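Local coordinates for thioredoxin-like protein (Bacteroides caccae ATCC 43185, PDB 4YOD), which is of undetermined function but, with a thioredoxin-like domain joined to a helical N-terminal region, probably acts as a thiol-disulfide oxidoreductase, at residues M24-P27 with E28-A31; W60-Y63 with C64-L67; N68-P71 with L72-Q76; T97-A100 with D101-Y105; M111-E114 with E115-I118. All coordinates share one frame; numbering follows the deposited sequence. Where two conformers were deposited one is given.

Contact 1: residues M24-P27 with E28-A31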
# COMPACT_ATOMS: atom_id res chain seq x y z
N MSE A 24 32.49 3.09 -10.28
CA MSE A 24 31.05 3.28 -10.36
C MSE A 24 30.71 4.69 -9.90
O MSE A 24 30.61 4.96 -8.70
CB MSE A 24 30.30 2.21 -9.56
CG MSE A 24 29.72 1.14 -10.44
SE MSE A 24 28.82 -0.15 -9.33
CE MSE A 24 29.92 -1.72 -9.79
N VAL A 25 30.59 5.58 -10.88
CA VAL A 25 30.34 7.00 -10.71
C VAL A 25 28.84 7.31 -10.81
O VAL A 25 28.31 8.06 -9.99
CB VAL A 25 31.16 7.78 -11.78
CG1 VAL A 25 30.82 9.27 -11.79
CG2 VAL A 25 32.67 7.57 -11.58
N ALA A 26 28.16 6.74 -11.84
CA ALA A 26 26.75 6.98 -12.12
C ALA A 26 25.85 6.61 -10.92
O ALA A 26 25.86 5.44 -10.49
CB ALA A 26 26.33 6.22 -13.37
N PRO A 27 25.10 7.59 -10.35
CA PRO A 27 24.25 7.29 -9.18
C PRO A 27 23.34 6.07 -9.37
O PRO A 27 23.20 5.30 -8.42
CB PRO A 27 23.42 8.56 -9.01
CG PRO A 27 24.26 9.64 -9.59
CD PRO A 27 25.02 9.02 -10.73
N GLU A 28 22.80 5.87 -10.59
CA GLU A 28 21.92 4.75 -10.97
C GLU A 28 22.61 3.41 -10.70
O GLU A 28 22.04 2.54 -10.03
CB GLU A 28 21.49 4.82 -12.45
CG GLU A 28 20.73 6.08 -12.85
CD GLU A 28 21.55 7.30 -13.21
OE1 GLU A 28 22.80 7.22 -13.20
OE2 GLU A 28 20.94 8.35 -13.51
N GLN A 29 23.85 3.26 -11.20
CA GLN A 29 24.69 2.06 -11.04
C GLN A 29 25.05 1.80 -9.58
O GLN A 29 25.06 0.65 -9.14
CB GLN A 29 25.97 2.19 -11.87
CG GLN A 29 25.73 2.12 -13.37
CD GLN A 29 26.98 2.38 -14.16
OE1 GLN A 29 28.10 2.07 -13.73
NE2 GLN A 29 26.82 2.94 -15.35
N ARG A 30 25.34 2.88 -8.83
CA ARG A 30 25.69 2.85 -7.40
C ARG A 30 24.50 2.34 -6.58
O ARG A 30 24.68 1.42 -5.78
CB ARG A 30 26.13 4.24 -6.92
CG ARG A 30 27.51 4.64 -7.43
CD ARG A 30 27.90 6.05 -7.03
NE ARG A 30 28.03 6.20 -5.57
CZ ARG A 30 29.11 5.88 -4.87
NH1 ARG A 30 30.18 5.38 -5.48
NH2 ARG A 30 29.13 6.06 -3.56
N ALA A 31 23.29 2.90 -6.84
CA ALA A 31 22.04 2.51 -6.18
C ALA A 31 21.71 1.05 -6.49
O ALA A 31 21.36 0.31 -5.57
CB ALA A 31 20.90 3.42 -6.62
O HOH W 1 29.34 4.57 -13.36

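Contact 2: residues W60-Y63 with C64-L67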
# COMPACT_ATOMS: atom_id res chain seq x y z
N TRP A 60 17.36 -4.60 7.98
CA TRP A 60 16.15 -4.77 7.16
C TRP A 60 15.51 -3.39 6.84
O TRP A 60 15.13 -3.17 5.70
CB TRP A 60 15.12 -5.70 7.83
CG TRP A 60 13.86 -5.84 7.02
CD1 TRP A 60 12.68 -5.16 7.18
CD2 TRP A 60 13.70 -6.61 5.81
NE1 TRP A 60 11.79 -5.50 6.19
CE2 TRP A 60 12.39 -6.39 5.33
CE3 TRP A 60 14.54 -7.51 5.11
CZ2 TRP A 60 11.89 -7.03 4.19
CZ3 TRP A 60 14.05 -8.14 3.99
CH2 TRP A 60 12.74 -7.90 3.53
N VAL A 61 15.40 -2.50 7.84
CA VAL A 61 14.84 -1.14 7.70
C VAL A 61 15.65 -0.34 6.64
O VAL A 61 15.05 0.26 5.75
CB VAL A 61 14.80 -0.43 9.09
CG1 VAL A 61 14.60 1.09 8.98
CG2 VAL A 61 13.74 -1.05 9.97
N ASP A 62 16.99 -0.35 6.75
CA ASP A 62 17.90 0.32 5.81
C ASP A 62 17.78 -0.26 4.38
O ASP A 62 17.84 0.49 3.42
CB ASP A 62 19.34 0.28 6.30
CG ASP A 62 19.58 1.18 7.51
OD1 ASP A 62 18.81 2.16 7.68
OD2 ASP A 62 20.51 0.88 8.28
N TYR A 63 17.54 -1.58 4.26
CA TYR A 63 17.32 -2.24 2.97
C TYR A 63 16.03 -1.72 2.32
O TYR A 63 16.05 -1.35 1.15
CB TYR A 63 17.22 -3.76 3.17
CG TYR A 63 17.03 -4.56 1.90
CD1 TYR A 63 18.01 -4.57 0.90
CD2 TYR A 63 15.94 -5.41 1.74
CE1 TYR A 63 17.85 -5.32 -0.26
CE2 TYR A 63 15.81 -6.24 0.63
CZ TYR A 63 16.77 -6.19 -0.37
OH TYR A 63 16.63 -7.00 -1.48
N CYS A 64 14.92 -1.66 3.08
CA CYS A 64 13.65 -1.15 2.53
C CYS A 64 13.82 0.30 2.01
O CYS A 64 13.20 0.64 1.00
CB CYS A 64 12.53 -1.24 3.56
SG CYS A 64 12.14 -2.94 4.08
N ASP A 65 14.67 1.12 2.67
CA ASP A 65 14.93 2.51 2.26
C ASP A 65 15.69 2.59 0.91
O ASP A 65 15.31 3.39 0.05
CB ASP A 65 15.73 3.25 3.36
CG ASP A 65 14.88 3.94 4.42
OD1 ASP A 65 13.74 4.35 4.10
OD2 ASP A 65 15.38 4.11 5.56
N ILE A 66 16.76 1.78 0.73
CA ILE A 66 17.56 1.82 -0.51
C ILE A 66 16.79 1.23 -1.71
O ILE A 66 17.10 1.59 -2.85
CB ILE A 66 18.98 1.21 -0.37
CG1 ILE A 66 18.94 -0.30 -0.05
CG2 ILE A 66 19.82 2.00 0.63
CD1 ILE A 66 20.10 -1.06 -0.56
N LEU A 67 15.75 0.40 -1.47
CA LEU A 67 14.90 -0.16 -2.53
C LEU A 67 14.12 0.93 -3.27
O LEU A 67 13.72 0.72 -4.42
CB LEU A 67 13.93 -1.20 -1.96
CG LEU A 67 14.53 -2.52 -1.49
CD1 LEU A 67 13.49 -3.34 -0.78
CD2 LEU A 67 15.19 -3.29 -2.64

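Contact 3: residues N68-P71 with L72-Q76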
# COMPACT_ATOMS: atom_id res chain seq x y z
N ASN A 68 13.94 2.10 -2.64
CA ASN A 68 13.24 3.23 -3.28
C ASN A 68 14.10 3.95 -4.33
O ASN A 68 13.56 4.75 -5.09
CB ASN A 68 12.83 4.25 -2.21
CG ASN A 68 11.71 3.80 -1.31
OD1 ASN A 68 10.61 3.51 -1.76
ND2 ASN A 68 11.95 3.79 -0.02
N HIS A 69 15.42 3.72 -4.35
CA HIS A 69 16.34 4.47 -5.21
C HIS A 69 16.69 3.73 -6.52
O HIS A 69 17.58 4.18 -7.24
CB HIS A 69 17.63 4.85 -4.44
CG HIS A 69 17.39 5.52 -3.11
ND1 HIS A 69 18.32 5.42 -2.09
CD2 HIS A 69 16.34 6.27 -2.69
CE1 HIS A 69 17.81 6.11 -1.07
NE2 HIS A 69 16.61 6.62 -1.38
N VAL A 70 15.98 2.63 -6.83
CA VAL A 70 16.21 1.84 -8.04
C VAL A 70 14.89 1.66 -8.79
O VAL A 70 13.84 1.80 -8.16
CB VAL A 70 16.87 0.47 -7.72
CG1 VAL A 70 18.26 0.63 -7.12
CG2 VAL A 70 15.98 -0.41 -6.82
N PRO A 71 14.88 1.26 -10.10
CA PRO A 71 13.59 0.97 -10.76
C PRO A 71 12.81 -0.07 -9.97
O PRO A 71 13.41 -0.95 -9.34
CB PRO A 71 14.02 0.44 -12.13
CG PRO A 71 15.36 1.07 -12.38
CD PRO A 71 16.02 1.07 -11.03
N LEU A 72 11.48 0.03 -9.97
CA LEU A 72 10.63 -0.90 -9.21
C LEU A 72 10.91 -2.37 -9.57
O LEU A 72 10.96 -3.20 -8.66
CB LEU A 72 9.14 -0.58 -9.42
CG LEU A 72 8.11 -1.47 -8.70
CD1 LEU A 72 8.40 -1.60 -7.17
CD2 LEU A 72 6.70 -0.96 -8.96
N LYS A 73 11.11 -2.69 -10.87
CA LYS A 73 11.36 -4.08 -11.28
C LYS A 73 12.66 -4.62 -10.68
O LYS A 73 12.70 -5.77 -10.29
CB LYS A 73 11.38 -4.23 -12.80
CG LYS A 73 9.97 -4.21 -13.42
CD LYS A 73 10.04 -4.20 -14.94
CE LYS A 73 8.68 -4.08 -15.58
NZ LYS A 73 8.78 -3.98 -17.06
N THR A 74 13.69 -3.77 -10.54
CA THR A 74 14.99 -4.12 -9.94
C THR A 74 14.80 -4.39 -8.45
O THR A 74 15.31 -5.38 -7.93
CB THR A 74 15.99 -2.99 -10.20
OG1 THR A 74 16.09 -2.79 -11.61
CG2 THR A 74 17.38 -3.28 -9.61
N ALA A 75 14.03 -3.52 -7.77
CA ALA A 75 13.71 -3.70 -6.35
C ALA A 75 12.92 -5.01 -6.14
O ALA A 75 13.30 -5.81 -5.29
CB ALA A 75 12.92 -2.50 -5.85
N GLN A 76 11.88 -5.26 -6.96
CA GLN A 76 11.04 -6.47 -6.84
C GLN A 76 11.87 -7.75 -7.05
O GLN A 76 11.68 -8.71 -6.29
CB GLN A 76 9.84 -6.41 -7.79
CG GLN A 76 8.81 -5.38 -7.30
CD GLN A 76 7.66 -5.18 -8.27
OE1 GLN A 76 7.85 -5.20 -9.49
NE2 GLN A 76 6.46 -4.92 -7.74

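Contact 4: residues T97-A100 with D101-Y105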
# COMPACT_ATOMS: atom_id res chain seq x y z
N THR A 97 10.37 -12.77 6.90
CA THR A 97 9.06 -12.51 6.29
C THR A 97 8.15 -11.74 7.27
O THR A 97 7.30 -10.95 6.83
CB THR A 97 8.37 -13.78 5.76
OG1 THR A 97 8.26 -14.77 6.78
CG2 THR A 97 9.07 -14.34 4.53
N ASP A 98 8.34 -11.96 8.58
CA ASP A 98 7.59 -11.23 9.61
C ASP A 98 8.02 -9.75 9.61
O ASP A 98 7.16 -8.87 9.72
CB ASP A 98 7.76 -11.85 10.99
CG ASP A 98 7.03 -11.10 12.09
OD1 ASP A 98 5.78 -11.15 12.12
OD2 ASP A 98 7.72 -10.41 12.89
N LEU A 99 9.34 -9.47 9.46
CA LEU A 99 9.83 -8.09 9.33
C LEU A 99 9.23 -7.41 8.08
O LEU A 99 8.91 -6.23 8.14
CB LEU A 99 11.36 -8.02 9.24
CG LEU A 99 12.16 -8.31 10.52
CD1 LEU A 99 13.62 -8.07 10.28
CD2 LEU A 99 11.71 -7.46 11.71
N ALA A 100 9.12 -8.15 6.95
CA ALA A 100 8.52 -7.65 5.69
C ALA A 100 7.07 -7.23 5.93
O ALA A 100 6.67 -6.18 5.47
CB ALA A 100 8.60 -8.70 4.60
N ASP A 101 6.30 -8.01 6.71
CA ASP A 101 4.92 -7.67 7.07
C ASP A 101 4.93 -6.38 7.92
O ASP A 101 4.33 -5.37 7.53
CB ASP A 101 4.28 -8.87 7.84
CG ASP A 101 2.86 -8.70 8.37
OD1 ASP A 101 2.24 -7.66 8.10
OD2 ASP A 101 2.35 -9.65 9.00
N LYS A 102 5.68 -6.38 9.05
CA LYS A 102 5.79 -5.25 9.97
C LYS A 102 6.09 -3.91 9.27
O LYS A 102 5.50 -2.90 9.64
CB LYS A 102 6.89 -5.53 11.03
CG LYS A 102 7.02 -4.47 12.11
CD LYS A 102 8.02 -4.90 13.17
CE LYS A 102 8.24 -3.83 14.21
NZ LYS A 102 9.19 -4.29 15.26
N TYR A 103 7.00 -3.89 8.28
CA TYR A 103 7.38 -2.63 7.67
C TYR A 103 6.70 -2.33 6.32
O TYR A 103 6.44 -1.17 6.04
CB TYR A 103 8.90 -2.56 7.51
CG TYR A 103 9.57 -2.38 8.85
CD1 TYR A 103 9.60 -1.13 9.47
CD2 TYR A 103 10.09 -3.47 9.55
CE1 TYR A 103 10.14 -0.97 10.74
CE2 TYR A 103 10.67 -3.31 10.81
CZ TYR A 103 10.67 -2.06 11.41
OH TYR A 103 11.21 -1.88 12.65
N LEU A 104 6.45 -3.35 5.50
CA LEU A 104 5.90 -3.11 4.16
C LEU A 104 4.41 -3.34 4.04
O LEU A 104 3.84 -2.86 3.07
CB LEU A 104 6.64 -3.97 3.10
CG LEU A 104 8.16 -3.88 3.04
CD1 LEU A 104 8.73 -5.04 2.22
CD2 LEU A 104 8.62 -2.52 2.51
N TYR A 105 3.78 -4.04 4.99
CA TYR A 105 2.33 -4.32 4.89
C TYR A 105 1.48 -3.58 5.93
O TYR A 105 0.42 -3.06 5.57
CB TYR A 105 2.03 -5.84 5.02
CG TYR A 105 0.63 -6.26 4.59
CD1 TYR A 105 0.22 -6.12 3.27
CD2 TYR A 105 -0.25 -6.83 5.50
CE1 TYR A 105 -1.03 -6.59 2.85
CE2 TYR A 105 -1.53 -7.24 5.10
CZ TYR A 105 -1.90 -7.14 3.77
OH TYR A 105 -3.14 -7.57 3.34
O HOH W 2 3.82 -11.73 9.97

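Contact 5: residues M111-E114 with E115-I118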
# COMPACT_ATOMS: atom_id res chain seq x y z
N MSE A 111 6.62 3.11 6.21
CA MSE A 111 7.41 2.52 5.12
C MSE A 111 6.58 1.54 4.27
O MSE A 111 7.12 0.90 3.36
CB MSE A 111 8.59 1.76 5.71
CG MSE A 111 9.52 2.62 6.51
SE MSE A 111 10.99 1.49 6.89
CE MSE A 111 12.04 1.81 5.31
N ARG A 112 5.28 1.41 4.58
CA ARG A 112 4.35 0.53 3.88
C ARG A 112 4.41 0.74 2.35
O ARG A 112 4.42 1.89 1.88
CB ARG A 112 2.91 0.70 4.41
CG ARG A 112 2.26 2.06 4.12
CD ARG A 112 1.01 2.31 4.97
NE ARG A 112 0.48 3.66 4.74
CZ ARG A 112 0.80 4.73 5.45
NH1 ARG A 112 1.67 4.64 6.45
NH2 ARG A 112 0.27 5.91 5.16
N ASN A 113 4.51 -0.36 1.59
CA ASN A 113 4.58 -0.34 0.14
C ASN A 113 4.18 -1.69 -0.38
O ASN A 113 4.93 -2.67 -0.29
CB ASN A 113 5.98 0.07 -0.36
CG ASN A 113 6.08 0.29 -1.85
OD1 ASN A 113 5.32 -0.24 -2.66
ND2 ASN A 113 7.05 1.09 -2.25
N GLU A 114 2.99 -1.76 -0.94
CA GLU A 114 2.43 -3.00 -1.44
C GLU A 114 3.21 -3.55 -2.62
O GLU A 114 3.29 -4.77 -2.76
CB GLU A 114 0.98 -2.80 -1.79
CG GLU A 114 0.26 -4.06 -2.17
CD GLU A 114 -1.18 -3.79 -2.54
OE1 GLU A 114 -2.00 -3.65 -1.60
OE2 GLU A 114 -1.49 -3.70 -3.76
N GLU A 115 3.79 -2.68 -3.45
CA GLU A 115 4.61 -3.14 -4.58
C GLU A 115 5.93 -3.81 -4.08
O GLU A 115 6.49 -4.64 -4.79
CB GLU A 115 4.90 -2.01 -5.57
CG GLU A 115 3.71 -1.66 -6.47
CD GLU A 115 3.07 -2.78 -7.27
OE1 GLU A 115 3.82 -3.52 -7.95
OE2 GLU A 115 1.83 -2.88 -7.26
N PHE A 116 6.38 -3.51 -2.85
CA PHE A 116 7.55 -4.21 -2.32
C PHE A 116 7.11 -5.47 -1.57
O PHE A 116 7.85 -6.44 -1.51
CB PHE A 116 8.38 -3.30 -1.40
CG PHE A 116 9.09 -2.09 -1.97
CD1 PHE A 116 9.24 -1.92 -3.35
CD2 PHE A 116 9.67 -1.14 -1.13
CE1 PHE A 116 9.90 -0.81 -3.87
CE2 PHE A 116 10.34 -0.03 -1.65
CZ PHE A 116 10.44 0.13 -3.02
N TYR A 117 5.89 -5.47 -1.00
CA TYR A 117 5.41 -6.63 -0.26
C TYR A 117 4.93 -7.77 -1.18
O TYR A 117 5.11 -8.94 -0.82
CB TYR A 117 4.29 -6.21 0.71
CG TYR A 117 3.95 -7.29 1.71
CD1 TYR A 117 4.93 -7.83 2.55
CD2 TYR A 117 2.66 -7.77 1.83
CE1 TYR A 117 4.63 -8.84 3.46
CE2 TYR A 117 2.33 -8.72 2.79
CZ TYR A 117 3.32 -9.26 3.60
OH TYR A 117 2.97 -10.27 4.46
N ILE A 118 4.35 -7.46 -2.37
CA ILE A 118 3.88 -8.48 -3.33
C ILE A 118 5.01 -9.52 -3.68
O ILE A 118 4.73 -10.71 -3.48
CB ILE A 118 3.24 -7.84 -4.58
CG1 ILE A 118 1.81 -7.33 -4.22
CG2 ILE A 118 3.20 -8.80 -5.79
CD1 ILE A 118 1.23 -6.25 -5.18
O HOH W 3 -0.27 -1.76 -5.93

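Contact 1: residues M24-P27 with E28-A31
The selenomethionine chain of M24 crosses Q29 at a slant: its CG packs 3.8 Å from the amide oxygen OE1 of Q29, and SE comes to 3.8 Å from the backbone O of Q29. A flexible chain of low polarity suits this place, and a bend at its last torsion turns the terminal CE. A second link, this one polar, comes from R30. Bent at chi3 (64°), R30 swings its guanidinium back over the incoming loop, where NH1 donates to M24 O at 3.3 Å. The bond is nearly straight (169°), and the carbonyl oxygen lies in the guanidinium plane, at its edge. The CG and CD methylenes of R30 pack on the same carbonyl, while its chain also touches I20 further back in the loop.

The small A26 has its CB between the ends of E28 and Q29, 3.7 Å from E28 OE1 and near the Q29 amide. Its backbone O receives R30 N, and its N donates to a water 2.9 Å away, which in turn gives a weak bond to Q29 OE1. P27 comes next, where its missing N-H costs nothing because a first-turn nitrogen has no carbonyl behind it to bind, and P27 O takes A31 N at 2.9 Å. The acidic E28 sits near the positive end of the helix dipole, a position that would be favourable for its charge. This is the N-cap of helix 27-37, at an exposed end of the helical region, with A26 at the cap and proline opening the first turn.

Contact 2: residues W60-Y63 with C64-L67
One face of the W60 indole carries the sulfur of C64, and one face of the Y63 phenol carries a methyl of L67. The sulfur of C64 stands 3.2 Å above the indole plane, displaced to the rim, and lies 3.8 Å from the centroid of the five-membered ring; NE1 of W60 is its nearest ring atom, at 3.3 Å from SG. This is a sulfur-aromatic contact, suited to a polarisable thiol on an electron-rich ring. On Y63, L67 CD1 makes a CH-pi contact 4.3 Å from the ring centroid, 23° off the normal, while CD2 of L67 reaches CZ. I66 CD1 approaches the same ring obliquely.

With CG of W60 trans to the backbone N (chi1 178°), the indole hangs beside its own carbonyl carbon, and C64 SG, turned to the side of its backbone N, meets it one turn on. Both pairs are i to i+4 neighbours on helix 53-66, one of the packed helices of the N-terminal helical region: W60 packs on I96, L99 and A100 of helix 90-105, and Y63 and L67 pack on helix 72-85. The Y63 hydroxyl is hydrogen-bonded to T82 OG1 and the ring meets W39 edge-to-face, so this buried tyrosine has its polar tip satisfied.

Backbone bonds keep these partners in step, among them C64 N to W60 O at 3.0 Å and L67 N to Y63 O at 3.2 Å. On another side of the helix D62 and D65 carry like charges, with D62 OD1 4.5 Å from D65 OD2; D62 OD1 also receives a weak bond from Q58.

Contact 3: residues N68-P71 with L72-Q76
The chain runs extended through V70 and P71 and then turns into the helix, so that the carbonyl of P71 points into the first turn and accepts two N-H groups: A75 N at 3.1 Å, nearly straight (165°), and T74 N at 3.1 Å through a weak, strongly bent bond. Proline suits the place because its fixed ring holds the chain extended just before the helix and its nitrogen has no hydrogen to satisfy.

T74 lies alongside the P71 ring, both side chains pointing the same way, with OG1 3.9 Å from P71 CB. Its chi1 of -57° sets OG1 beside the backbone N, next to the proline ring. V70 reaches past P71 to the next turn: its CG2 methyl is 3.8 Å from A75 CB. The small A75 fits here, where F116 and L67 also pack on it. L72 leads away from the loop to E115 and F116, while V70 leans on A31 and V35 of helix 27-37.

V70, just before the N-cap P71, thus meets A75, the fourth residue of the helix. That pairing is the hydrophobic staple, here fastening the loop after helix 53-66 to the start of helix 72-85.

Contact 4: residues T97-A100 with D101-Y105
D98 and D101 both set CG trans to the backbone N (chi1 near 180° in each), which swings their carboxylates to a shared water: it donates to D98 OD1 at 3.0 Å and to D101 OD2 at 2.7 Å. Two acids one turn apart would probably repel, and the bridging water probably eases this. D101 OD2 also forms a salt bridge with R141, and more weakly a long ion pair with R137.

In Y103, CG lies beside the backbone N instead (chi1 -72°), laying the ring along the preceding turn. There CD2 of Y103 comes to 3.3 Å from L99 O, which sits at the ring edge, and CE2 of Y103 reaches CD2 of L99 at 4.4 Å. K102, extended throughout, passes its CG over a face of the Y103 ring. Both end on E57, K102 NZ in a salt bridge and Y103 OH in a hydrogen bond, so this acid of helix 53-66 gathers a cation and a hydroxyl.

Helix 90-105 thus packs against helix 53-66 in the N-terminal bundle, with L99, A100 and Y103 as the packing side. A100 is a small residue that suits the close packing of W60 and V120. Its carbonyl receives L104 N at 2.8 Å, and L104 CB lies 3.2 Å from A100 O. K102 N meets D98 O almost straight (178°). Towards its end the helix widens into a pi-type turn, although Y105 N still makes an ordinary i to i+4 bond to D101 O at 2.9 Å. The Y105 ring makes a cation-pi contact with K255 and meets the Y117 ring.

Contact 5: residues M111-E114 with E115-I118
N113 does most of the work of the first segment. With CG trans to its backbone N (chi1 -172°), the amide folds over the start of the helix and uses its two ends differently. OD1 takes E115 N at 3.0 Å and F116 N at 3.4 Å, both weak bonds with bent geometry, while ND2 lies 3.4 Å above the F116 ring plane, over its centre. The amide and ring planes are 21° apart, so the two groups are stacked. The backbone O of N113 is also held twice, by Y117 N in the carbonyl plane at 3.0 Å and by F116 N from above that plane.

Asparagine suits this N-cap because its short amide reaches back to the first N-H groups of helix 114-125, which have no carbonyl of an earlier turn to bind. The cap is tied to the bundle as well, since N113 bonds through its backbone to L104 at the end of helix 90-105.

E114 follows, with its chain extended and its CG 3.8 Å from I118 CD1 one turn on. I118 also packs on L142 and A145 of helix 132-146, while E114 OE2 forms a salt bridge with K272 of the thioredoxin-like domain. A water links the two acids, donating to E114 OE2 at 3.2 Å and to E115 OE2 at 2.7 Å. E115 OE1 has a salt bridge with R149, and acids in the first turn would probably be favoured by the helix dipole. Y117 bonds through OH to R141, and its ring meets that of Y105; F116 is buried among L67, L72, A75 and I79.

Overall arrangement
From the N terminus, contact 1 closes the loop entering helix 27-37, contact 2 lies near the end of helix 53-66, and contact 3, starting where contact 2 stops, closes the loop into helix 72-85. Contact 4 follows on helix 90-105, and contact 5 closes the loop into helix 114-125. All five are in series; none nests or crosses another. In space contact 1 touches contact 3, with A31 against H69 and V70, while contacts 2, 3 and 5 meet one another around L67, A75 and F116. Contact 4 joins contact 2 through W60 and contact 5 through L104 and Y105. Contact 5 faces the thioredoxin-like domain through E114, linking the helical bundle to it.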